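PDB 2NLZ: cephalosporin acylase from Bacillus halodurans, which probably hydrolyses amide bonds as an N-terminal nucleophile hydrolase of the gamma-glutamyltranspeptidase family, perhaps acting on cephalosporin side chains. Local coordinates for residues Val60-Ser65 with Phe509-Ile514; Ala362-Asp365 with Asn369-Ser372; Gly526-Glu529 with Gln535-Ala538. The protein carries 1 engineered substitution. All coordinates share one frame; numbering follows the deposited sequence.

Contact 1: residues Val60-Ser65 with Phe509-Ile514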
# COMPACT_ATOMS: atom_id res chain seq x y z
N VAL D 60 -32.14 -13.48 -15.66
CA VAL D 60 -31.85 -13.10 -17.02
C VAL D 60 -30.51 -12.37 -17.11
O VAL D 60 -29.77 -12.56 -18.07
CB VAL D 60 -32.95 -12.19 -17.58
CG1 VAL D 60 -32.56 -11.68 -18.97
CG2 VAL D 60 -34.31 -12.91 -17.59
N LEU D 61 -30.21 -11.57 -16.08
CA LEU D 61 -29.09 -10.63 -16.12
C LEU D 61 -27.75 -11.22 -15.73
O LEU D 61 -26.69 -10.72 -16.15
CB LEU D 61 -29.38 -9.41 -15.25
CG LEU D 61 -30.53 -8.53 -15.75
CD1 LEU D 61 -31.05 -7.66 -14.63
CD2 LEU D 61 -30.08 -7.72 -16.96
N GLU D 62 -27.78 -12.28 -14.93
CA GLU D 62 -26.56 -12.99 -14.55
C GLU D 62 -26.72 -14.52 -14.67
O GLU D 62 -26.75 -15.22 -13.66
CB GLU D 62 -26.17 -12.61 -13.12
CG GLU D 62 -24.74 -12.95 -12.75
CD GLU D 62 -24.36 -12.47 -11.36
OE1 GLU D 62 -23.75 -13.25 -10.61
OE2 GLU D 62 -24.67 -11.31 -11.02
N PRO D 63 -26.80 -15.04 -15.91
CA PRO D 63 -27.10 -16.46 -16.14
C PRO D 63 -25.95 -17.38 -15.75
O PRO D 63 -26.11 -18.60 -15.72
CB PRO D 63 -27.34 -16.54 -17.65
CG PRO D 63 -27.43 -15.12 -18.11
CD PRO D 63 -26.61 -14.33 -17.18
N THR D 64 -24.81 -16.79 -15.43
CA THR D 64 -23.65 -17.55 -15.04
C THR D 64 -23.74 -18.01 -13.60
O THR D 64 -22.92 -18.81 -13.18
CB THR D 64 -22.37 -16.73 -15.22
OG1 THR D 64 -22.47 -15.51 -14.49
CG2 THR D 64 -22.13 -16.42 -16.69
N SER D 65 -24.72 -17.52 -12.85
CA SER D 65 -24.81 -17.79 -11.41
C SER D 65 -26.19 -18.24 -10.98
O SER D 65 -26.50 -18.33 -9.79
CB SER D 65 -24.44 -16.53 -10.63
OG SER D 65 -23.08 -16.19 -10.81
N PHE D 509 -13.47 -15.21 -3.55
CA PHE D 509 -13.76 -14.97 -2.14
C PHE D 509 -15.18 -14.45 -1.89
O PHE D 509 -15.49 -13.86 -0.85
CB PHE D 509 -12.68 -14.07 -1.51
CG PHE D 509 -11.35 -14.74 -1.40
CD1 PHE D 509 -11.00 -15.43 -0.25
CD2 PHE D 509 -10.44 -14.69 -2.45
CE1 PHE D 509 -9.77 -16.06 -0.15
CE2 PHE D 509 -9.21 -15.32 -2.36
CZ PHE D 509 -8.88 -16.00 -1.21
N GLY D 510 -16.04 -14.68 -2.87
CA GLY D 510 -17.46 -14.39 -2.73
C GLY D 510 -17.90 -12.97 -3.01
O GLY D 510 -17.08 -12.08 -3.20
N ARG D 511 -19.21 -12.79 -3.04
CA ARG D 511 -19.84 -11.48 -3.21
C ARG D 511 -20.80 -11.23 -2.06
O ARG D 511 -21.58 -12.09 -1.69
CB ARG D 511 -20.55 -11.39 -4.57
CG ARG D 511 -19.59 -11.47 -5.78
CD ARG D 511 -20.27 -11.88 -7.07
NE ARG D 511 -19.35 -12.57 -7.96
CZ ARG D 511 -19.66 -13.02 -9.17
NH1 ARG D 511 -20.89 -12.84 -9.65
NH2 ARG D 511 -18.76 -13.63 -9.92
N GLY D 512 -20.76 -10.04 -1.48
CA GLY D 512 -21.64 -9.77 -0.37
C GLY D 512 -22.53 -8.57 -0.58
O GLY D 512 -22.21 -7.68 -1.38
N GLN D 513 -23.66 -8.55 0.12
CA GLN D 513 -24.48 -7.34 0.23
C GLN D 513 -24.99 -7.22 1.66
O GLN D 513 -25.29 -8.23 2.31
CB GLN D 513 -25.67 -7.34 -0.74
CG GLN D 513 -25.44 -7.99 -2.10
CD GLN D 513 -24.69 -7.10 -3.06
OE1 GLN D 513 -23.95 -7.59 -3.92
NE2 GLN D 513 -24.88 -5.79 -2.92
N ILE D 514 -25.08 -5.99 2.13
CA ILE D 514 -25.54 -5.70 3.47
C ILE D 514 -26.45 -4.48 3.41
O ILE D 514 -26.14 -3.49 2.75
CB ILE D 514 -24.34 -5.43 4.44
CG1 ILE D 514 -23.58 -6.73 4.75
CG2 ILE D 514 -24.81 -4.80 5.74
CD1 ILE D 514 -22.22 -6.53 5.42
O HOH W 1 -20.69 -13.26 -12.98
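Arg511 reaches across to Glu62 in a salt bridge that joins two distant parts of the chain. The gamma-glutamyltranspeptidase family belongs to the N-terminal nucleophile hydrolases, whose core is a pair of beta layers flanked by helices. Here the loop after helix 47-61 meets the approach to strand 512-517. The second segment enters at Phe509, whose carbonyl oxygen is hydrogen-bonded to Arg470 NH1. Gly510 follows with a positive phi, which by itself favours glycine. Next comes Arg511, the one residue of 509-514 that touches the other segment. The extended chain from CG to NE bridges the distance, for the nearest CA atoms, those of Ser65 and Arg511, are 11.5 Å apart. Arg511 NH1 ends 3.0 Å from Glu62 OE1. The carboxylate lies at the edge of the guanidinium, near its plane, but the two flat groups are turned 47° from each other. Tyr162 and Met439 also touch the arginine. Beyond it the chain runs on as a strand, with backbone bonds from Gln513 to Gly437 and from Ile514 to Gly527.

On the other side, Glu62 is the first residue past the helix and opens a type I turn, closed by Ser65 N on Glu62 O at 3.2 Å. Glu62 CG stands anti to the backbone N (chi1 -163°), and the extended chain carries the carboxylate to Arg511. Its second oxygen, OE2, is hydrogen-bonded to Ser29 OG. A water lies 3.2 Å from Thr64 OG1 and accepts a weak bond from Arg511 NH1 at 3.4 Å.

Contact 2: residues Ala362-Asp365 with Asn369-Ser372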
# COMPACT_ATOMS: atom_id res chain seq x y z
N ALA D 362 -30.37 -8.13 -1.31
CA ALA D 362 -30.97 -7.64 -0.08
C ALA D 362 -31.84 -6.44 -0.35
O ALA D 362 -31.45 -5.54 -1.08
CB ALA D 362 -29.92 -7.31 0.95
N THR D 363 -33.03 -6.45 0.24
CA THR D 363 -33.99 -5.36 0.10
C THR D 363 -34.59 -4.93 1.44
O THR D 363 -34.76 -5.73 2.36
CB THR D 363 -35.13 -5.75 -0.82
OG1 THR D 363 -35.62 -7.03 -0.41
CG2 THR D 363 -34.67 -5.86 -2.27
N ALA D 364 -34.89 -3.64 1.53
CA ALA D 364 -35.58 -3.08 2.69
C ALA D 364 -36.45 -1.89 2.25
O ALA D 364 -36.13 -1.21 1.26
CB ALA D 364 -34.57 -2.65 3.74
N ASP D 365 -37.54 -1.66 2.98
CA ASP D 365 -38.40 -0.51 2.69
C ASP D 365 -38.64 0.40 3.89
O ASP D 365 -38.12 0.17 4.99
CB ASP D 365 -39.73 -0.95 2.05
CG ASP D 365 -40.58 -1.84 2.96
OD1 ASP D 365 -40.50 -1.71 4.20
OD2 ASP D 365 -41.36 -2.65 2.42
N ASN D 369 -40.20 -3.47 6.41
CA ASN D 369 -39.99 -4.77 5.77
C ASN D 369 -38.57 -4.91 5.21
O ASN D 369 -38.01 -3.94 4.68
CB ASN D 369 -41.03 -5.03 4.70
CG ASN D 369 -42.43 -4.85 5.21
OD1 ASN D 369 -42.82 -5.46 6.21
ND2 ASN D 369 -43.21 -4.02 4.53
N MET D 370 -38.00 -6.10 5.36
CA MET D 370 -36.61 -6.38 4.98
C MET D 370 -36.48 -7.82 4.52
O MET D 370 -37.09 -8.72 5.13
CB MET D 370 -35.66 -6.14 6.17
CG MET D 370 -35.67 -4.71 6.69
SD MET D 370 -34.12 -4.13 7.38
CE MET D 370 -34.28 -4.78 9.02
N VAL D 371 -35.70 -8.06 3.46
CA VAL D 371 -35.47 -9.44 3.01
C VAL D 371 -34.04 -9.78 2.62
O VAL D 371 -33.35 -9.01 1.95
CB VAL D 371 -36.52 -9.94 1.95
CG1 VAL D 371 -37.18 -8.78 1.23
CG2 VAL D 371 -35.91 -10.95 0.95
N SER D 372 -33.61 -10.95 3.08
CA SER D 372 -32.39 -11.61 2.64
C SER D 372 -32.80 -12.71 1.66
O SER D 372 -33.46 -13.67 2.06
CB SER D 372 -31.71 -12.23 3.85
OG SER D 372 -30.43 -12.75 3.55
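Asp365 sets its carboxylate against the start of Asn369, meeting both the backbone and the side-chain amide. Asp365 CG lies between its own backbone N and carbonyl carbon (chi1 63°), which turns the group across the base of the turn. Asn369 N donates to Asp365 OD1 at 2.8 Å, from the syn side but well out of the carboxylate plane. Asn369 ND2 donates to Asp365 OD2 at 3.1 Å, on its syn lone pair, while Asn369 OD1 is hydrogen-bonded to Thr78 OG1. The ND2 bond stays close to the amide plane, although the two flat groups stand 73° apart. Asp365 N returns a bond to Asn369 O at 2.9 Å.

The rest is a regular antiparallel beta hairpin. Thr363 and Val371 are a hydrogen-bonded pair. Thr363 N lies 3.1 Å from Val371 O. Val371 N lies 2.7 Å from Thr363 O. Ala364 faces Met370 in a non-hydrogen-bonded pair, with Ala364 CB 3.8 Å from Met370 CG.

Strands 24-28 and 71-78 flank the hairpin. Helix 47-61 covers the face of Thr363 and Val371; Ala47 O is hydrogen-bonded to Thr363 OG1 and Ala47 N to Asp365 OD2. Strands 431-438 and 512-517 pack on the Ala362 and Met370 face.

Contact 3: residues Gly526-Glu529 with Gln535-Ala538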
# COMPACT_ATOMS: atom_id res chain seq x y z
N GLY D 526 -26.39 0.95 3.44
CA GLY D 526 -26.08 -0.15 2.56
C GLY D 526 -24.64 -0.24 2.11
O GLY D 526 -23.94 0.77 1.94
N GLY D 527 -24.22 -1.49 1.94
CA GLY D 527 -22.92 -1.83 1.39
C GLY D 527 -23.08 -2.85 0.27
O GLY D 527 -23.94 -3.74 0.35
N THR D 528 -22.27 -2.71 -0.78
CA THR D 528 -22.31 -3.64 -1.91
C THR D 528 -20.91 -4.22 -2.17
O THR D 528 -19.90 -3.59 -1.85
CB THR D 528 -22.89 -2.94 -3.17
OG1 THR D 528 -23.27 -3.91 -4.15
CG2 THR D 528 -21.91 -1.91 -3.76
N GLU D 529 -20.87 -5.42 -2.74
CA GLU D 529 -19.61 -6.09 -3.07
C GLU D 529 -18.72 -5.29 -4.02
O GLU D 529 -19.10 -5.06 -5.15
CB GLU D 529 -19.90 -7.46 -3.70
CG GLU D 529 -18.66 -8.21 -4.11
CD GLU D 529 -17.72 -8.41 -2.95
OE1 GLU D 529 -16.60 -7.85 -3.01
OE2 GLU D 529 -18.12 -9.10 -1.99
N GLN D 535 -24.58 -2.92 -7.09
CA GLN D 535 -25.07 -1.64 -6.66
C GLN D 535 -25.88 -1.77 -5.39
O GLN D 535 -26.60 -2.76 -5.22
CB GLN D 535 -25.96 -1.06 -7.76
CG GLN D 535 -26.05 0.43 -7.77
CD GLN D 535 -26.93 0.94 -8.90
OE1 GLN D 535 -28.07 0.50 -9.06
NE2 GLN D 535 -26.40 1.86 -9.69
N VAL D 536 -25.72 -0.79 -4.50
CA VAL D 536 -26.74 -0.49 -3.50
C VAL D 536 -27.44 0.75 -3.99
O VAL D 536 -26.78 1.76 -4.27
CB VAL D 536 -26.19 -0.12 -2.11
CG1 VAL D 536 -27.19 -0.50 -1.06
CG2 VAL D 536 -24.90 -0.78 -1.84
N ALA D 537 -28.76 0.70 -4.10
CA ALA D 537 -29.47 1.87 -4.57
C ALA D 537 -30.57 2.26 -3.62
O ALA D 537 -31.19 1.42 -2.98
CB ALA D 537 -30.01 1.64 -5.97
N ALA D 538 -30.80 3.57 -3.54
CA ALA D 538 -31.87 4.15 -2.73
C ALA D 538 -33.15 4.41 -3.53
O ALA D 538 -33.12 4.61 -4.74
CB ALA D 538 -31.38 5.45 -2.13
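Val536 fits its two methyl groups against the backbone of Gly526 and Gly527 and the side chain of Thr528. This is the tight part of the contact. Val536 CG1 lies 3.8 Å from Gly526 CA, where the lack of a CB on the glycine makes room for the methyl. Val536 CG2 sits 3.5 Å from Gly527 C. The same methyl, Val536 CG2, is 3.7 Å from Thr528 CG2. Val536 is further enclosed by Val19 of strand 19-21 and by Met25 and Ala27 of strand 24-28.

The two strands run roughly antiparallel, at 152°, with axes 6.1 Å apart at their closest. Even so, no hydrogen bond joins them. Strand 524-528 pairs with 19-21 and 512-517, while 535-538 pairs with 24-28. The contact is plain packing that joins strands 524-528 and 535-538 without pairing them. One valine side chain lies on the backbone and threonine of a strand that is hydrogen-bonded elsewhere.

The other side is looser. Gln535 points away from 526-529 and is partly exposed. Its side chain rests on Ala34 of helix 31-42 and on Val536 of the second subunit.

Thr528 OG1 comes within 3.4 Å of Gln535 N, but the angle is too poor for a hydrogen bond. The hydroxyl is instead bonded to Gln513 NE2. The polar atom is thus satisfied beside the contact, and what holds the two strands across it is apolar packing.

How the contacts relate
All three contacts are mostly buried, but they differ in depth and chemistry. Contact 1 lies nearest the chain centre, its own centre about 8 Å from it, and relies on a charged pair between loop ends. Contact 2 is backbone pairing within one hairpin, and lies inside the sequence loop that contact 1 closes. Contact 3 is apolar packing without cross-strand bonds, and it alone meets a second subunit. Contacts 1 and 3 touch directly, because strands 512-517 and 524-528 are neighbours: Gly512 N probably bonds Glu529 OE2 at 2.8 Å. Contact 1 lies just past the end of helix 47-61, and the same helix covers one face of contact 2.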